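Local coordinates for protein time interval measuring enzyme TIME (Bombyx mori, PDB 2E47) that binds one copper and one zinc ion per subunit as a Cu-Zn superoxide dismutase and probably converts superoxide to hydrogen peroxide and dioxygen, at residues H135-S138 and R139-N143; A127-Y130 and G131-H135. All coordinates share one frame; numbering follows the deposited sequence.

Contact 1. Residues H135-S138 and R139-N143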
loop_
_atom_site.group_PDB
_atom_site.type_symbol
_atom_site.label_atom_id
_atom_site.label_comp_id
_atom_site.label_asym_id
_atom_site.label_seq_id
_atom_site.Cartn_x
_atom_site.Cartn_y
_atom_site.Cartn_z
ATOM N N HIS A 135 -28.760 15.832 0.830
ATOM C CA HIS A 135 -28.606 14.558 1.569
ATOM C C HIS A 135 -27.664 14.784 2.786
ATOM O O HIS A 135 -26.741 15.576 2.689
ATOM C CB HIS A 135 -28.074 13.493 0.589
ATOM C CG HIS A 135 -27.821 12.157 1.214
ATOM N ND1 HIS A 135 -26.753 11.916 2.053
ATOM C CD2 HIS A 135 -28.521 10.994 1.151
ATOM C CE1 HIS A 135 -26.804 10.668 2.485
ATOM N NE2 HIS A 135 -27.873 10.087 1.960
ATOM N N PRO A 136 -27.931 14.169 3.968
ATOM C CA PRO A 136 -27.092 14.481 5.166
ATOM C C PRO A 136 -25.558 14.246 5.079
ATOM O O PRO A 136 -24.785 14.951 5.764
ATOM C CB PRO A 136 -27.684 13.591 6.268
ATOM C CG PRO A 136 -29.024 13.194 5.784
ATOM C CD PRO A 136 -29.032 13.242 4.291
ATOM N N ASP A 137 -25.126 13.264 4.269
ATOM C CA ASP A 137 -23.684 12.951 4.067
ATOM C C ASP A 137 -22.970 13.871 3.017
ATOM O O ASP A 137 -21.763 13.749 2.815
ATOM C CB ASP A 137 -23.497 11.474 3.599
ATOM C CG ASP A 137 -24.122 10.423 4.569
ATOM O OD1 ASP A 137 -24.917 9.568 4.101
ATOM O OD2 ASP A 137 -23.813 10.430 5.784
ATOM N N SER A 138 -23.698 14.753 2.343
ATOM C CA SER A 138 -23.148 15.395 1.142
ATOM C C SER A 138 -21.813 16.144 1.368
ATOM O O SER A 138 -20.845 15.929 0.611
ATOM C CB SER A 138 -24.196 16.228 0.400
ATOM O OG SER A 138 -23.694 16.696 -0.877
ATOM N N ARG A 139 -21.738 16.975 2.419
ATOM C CA ARG A 139 -20.568 17.805 2.652
ATOM C C ARG A 139 -19.443 17.066 3.336
ATOM O O ARG A 139 -18.404 17.675 3.578
ATOM C CB ARG A 139 -20.900 19.048 3.503
ATOM C CG ARG A 139 -21.722 20.131 2.752
ATOM C CD ARG A 139 -20.845 21.010 1.787
ATOM N NE ARG A 139 -20.442 22.365 2.256
ATOM C CZ ARG A 139 -20.581 22.895 3.487
ATOM N NH1 ARG A 139 -20.149 24.135 3.703
ATOM N NH2 ARG A 139 -21.134 22.227 4.508
ATOM N N LYS A 140 -19.652 15.773 3.634
ATOM C CA LYS A 140 -18.629 14.895 4.156
ATOM C C LYS A 140 -18.117 13.828 3.158
ATOM O O LYS A 140 -16.916 13.534 3.106
ATOM C CB LYS A 140 -19.143 14.146 5.386
ATOM C CG LYS A 140 -19.906 14.974 6.384
ATOM C CD LYS A 140 -19.679 14.415 7.807
ATOM C CE LYS A 140 -18.300 14.828 8.410
ATOM N NZ LYS A 140 -18.310 16.211 9.024
ATOM N N THR A 141 -19.044 13.172 2.461
ATOM C CA THR A 141 -18.698 12.046 1.653
ATOM C C THR A 141 -19.165 12.215 0.231
ATOM O O THR A 141 -18.891 11.381 -0.603
ATOM C CB THR A 141 -19.340 10.736 2.197
ATOM O OG1 THR A 141 -20.761 10.859 2.125
ATOM C CG2 THR A 141 -18.923 10.428 3.673
ATOM N N GLY A 142 -19.964 13.233 -0.052
ATOM C CA GLY A 142 -20.526 13.290 -1.410
ATOM C C GLY A 142 -21.686 12.326 -1.675
ATOM O O GLY A 142 -22.177 12.285 -2.814
ATOM N N ASN A 143 -22.168 11.641 -0.613
ATOM C CA ASN A 143 -23.235 10.646 -0.696
ATOM C C ASN A 143 -22.864 9.570 -1.754
ATOM O O ASN A 143 -23.703 9.235 -2.636
ATOM C CB ASN A 143 -24.557 11.366 -1.071
ATOM C CG ASN A 143 -25.797 10.470 -0.998
ATOM O OD1 ASN A 143 -26.778 10.699 -1.731
ATOM N ND2 ASN A 143 -25.767 9.478 -0.150
#
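His135 lays its imidazole over the side-chain amide of Asn143, and the 20° between ring and amide planes identifies a stack. The amide nitrogen sits towards the rim, with Asn143 ND2 3.0 Å from His135 NE2, but the poor angle rules out a hydrogen bond. Asn143 CB adds a CH-pi contact on the same face, 4.1 Å from the centroid of the His135 ring. The opposite face carries Pro136 CD. The ring's rotation is further set by its other nitrogen: His135 ND1 accepts from Asp137 N at 3.1 Å, a capping bond that becomes possible because CG stands anti to the backbone N (chi1 178°).

Further out, Asp137 O gathers the helix end. Thr141 N reaches it at 2.8 Å, almost in line with the carbonyl bond (173°), while Lys140 N comes from above the carbonyl plane. Asn143 is positioned in turn by Thr141 OG1, which accepts from Asn143 N at 3.2 Å, an ST turn. Gly142 leaves the helix with positive phi, and its N bonds to Ser138 O. The Thr141 side chain lies about 6 Å from both the copper and the zinc ion. The whole is a type I turn, His135 to Ser138, running into the short helix 138-141 of the electrostatic loop, characteristic of Cu-Zn superoxide dismutases.

Contact 2. Residues A127-Y130 and G131-H135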
loop_
_atom_site.group_PDB
_atom_site.type_symbol
_atom_site.label_atom_id
_atom_site.label_comp_id
_atom_site.label_asym_id
_atom_site.label_seq_id
_atom_site.Cartn_x
_atom_site.Cartn_y
_atom_site.Cartn_z
ATOM N N ALA A 127 -22.319 7.676 -7.537
ATOM C CA ALA A 127 -21.699 8.935 -7.918
ATOM C C ALA A 127 -21.447 9.846 -6.717
ATOM O O ALA A 127 -22.203 9.868 -5.764
ATOM C CB ALA A 127 -22.565 9.664 -8.953
ATOM N N ASP A 128 -20.364 10.584 -6.774
ATOM C CA ASP A 128 -20.085 11.652 -5.807
ATOM C C ASP A 128 -20.943 12.871 -6.222
ATOM O O ASP A 128 -20.856 13.291 -7.370
ATOM C CB ASP A 128 -18.606 11.994 -5.985
ATOM C CG ASP A 128 -18.057 12.971 -4.930
ATOM O OD1 ASP A 128 -16.818 12.899 -4.717
ATOM O OD2 ASP A 128 -18.814 13.803 -4.350
ATOM N N ASP A 129 -21.712 13.462 -5.291
ATOM C CA ASP A 129 -22.589 14.615 -5.624
ATOM C C ASP A 129 -21.890 15.967 -5.318
ATOM O O ASP A 129 -22.488 17.060 -5.385
ATOM C CB ASP A 129 -23.917 14.471 -4.867
ATOM C CG ASP A 129 -23.770 14.722 -3.345
ATOM O OD1 ASP A 129 -24.725 14.367 -2.608
ATOM O OD2 ASP A 129 -22.712 15.250 -2.866
ATOM N N TYR A 130 -20.611 15.862 -4.979
ATOM C CA TYR A 130 -19.652 16.958 -4.865
ATOM C C TYR A 130 -19.999 17.902 -3.726
ATOM O O TYR A 130 -19.538 19.048 -3.718
ATOM C CB TYR A 130 -19.467 17.724 -6.157
ATOM C CG TYR A 130 -19.176 16.930 -7.392
ATOM C CD1 TYR A 130 -18.039 16.089 -7.479
ATOM C CD2 TYR A 130 -20.026 17.034 -8.517
ATOM C CE1 TYR A 130 -17.755 15.364 -8.665
ATOM C CE2 TYR A 130 -19.790 16.287 -9.654
ATOM C CZ TYR A 130 -18.640 15.471 -9.738
ATOM O OH TYR A 130 -18.403 14.779 -10.910
ATOM N N GLY A 131 -20.766 17.413 -2.749
ATOM C CA GLY A 131 -21.172 18.219 -1.584
ATOM C C GLY A 131 -22.262 19.260 -1.903
ATOM O O GLY A 131 -22.478 20.170 -1.144
ATOM N N LYS A 132 -22.954 19.106 -3.025
ATOM C CA LYS A 132 -23.859 20.134 -3.547
ATOM C C LYS A 132 -25.337 19.792 -3.327
ATOM O O LYS A 132 -26.252 20.616 -3.618
ATOM C CB LYS A 132 -23.608 20.348 -5.029
ATOM C CG LYS A 132 -22.218 20.783 -5.317
ATOM C CD LYS A 132 -21.964 20.831 -6.807
ATOM C CE LYS A 132 -20.558 21.445 -7.060
ATOM N NZ LYS A 132 -19.919 20.715 -8.171
ATOM N N SER A 133 -25.585 18.595 -2.802
ATOM C CA SER A 133 -26.947 18.214 -2.522
ATOM C C SER A 133 -27.340 18.463 -1.054
ATOM O O SER A 133 -26.563 18.936 -0.226
ATOM C CB SER A 133 -27.168 16.742 -2.875
ATOM O OG SER A 133 -26.913 15.985 -1.713
ATOM N N ASP A 134 -28.552 18.012 -0.777
ATOM C CA ASP A 134 -29.306 18.203 0.424
ATOM C C ASP A 134 -29.276 16.955 1.352
ATOM O O ASP A 134 -29.758 17.012 2.503
ATOM C CB ASP A 134 -30.739 18.437 -0.084
ATOM C CG ASP A 134 -30.973 17.777 -1.481
ATOM O OD1 ASP A 134 -31.781 16.802 -1.585
ATOM O OD2 ASP A 134 -30.321 18.227 -2.475
ATOM N N HIS A 135 -28.760 15.832 0.830
ATOM C CA HIS A 135 -28.606 14.558 1.569
ATOM C C HIS A 135 -27.664 14.784 2.786
ATOM O O HIS A 135 -26.741 15.576 2.689
ATOM C CB HIS A 135 -28.074 13.493 0.589
ATOM C CG HIS A 135 -27.821 12.157 1.214
ATOM N ND1 HIS A 135 -26.753 11.916 2.053
ATOM C CD2 HIS A 135 -28.521 10.994 1.151
ATOM C CE1 HIS A 135 -26.804 10.668 2.485
ATOM N NE2 HIS A 135 -27.873 10.087 1.960
#
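Asp129 swings its carboxylate back over the chain that follows, overlapping Gly131 and Ser133 around a type I' beta turn from Asp129 to Lys132. The turn is defined by Lys132 N bonding to Asp129 O at 3.2 Å, and by the left-handed backbone angles of Tyr130 and Gly131. With chi1 at 71°, CG lies between the backbone N and the carbonyl carbon, which folds both oxygens towards the later residues. Asp129 OD2 takes Gly131 N at 2.9 Å, nearly along its C-O axis; this oxygen also accepts from Ser138 OG, so two donors grip it. Asp129 OD1 receives the hydroxyl of Ser133, which approaches from 53° above the carboxylate plane.

The Lys132 chain, extended up to its last torsion, runs back beside Tyr130 and bends there to bring NZ within 3.6 Å of Tyr130 CB. NZ lies oblique to the ring, and Asp128 O sits over the centre of one face, 3.7 Å above the Tyr130 ring plane.

Asp128 ties the turn to the metal site: its carboxylate bonds to the copper ligand His50 through OD1 and to the zinc ligand His75 through OD2, a second-shell link between the two ions. OD2 closes an Asx turn as well, accepting Tyr130 N at 2.8 Å. Farther along, Ser133 forms an ST turn, its OG accepting from His135 N at 3.1 Å.

In the fold
After strand 120-124 the chain enters the loop that leads to helix 138-141. Contact 2 comes first and closes a tight reversal within 127-135; contact 1 starts at the shared His135 and closes the turn and short helix of 135-143 before strand 147-155. The two are consecutive rather than nested, yet the chain doubles back, so their centres lie only 6 Å apart. A probable backbone hydrogen bond joins them, Asp129 N to Gly142 O at 2.8 Å, and the Ser138 side chain also reaches back. Arg139 ties this folded loop to the zinc-binding region beside the beta-barrel, by a salt bridge to Asp74 and a backbone hydrogen bond with His75.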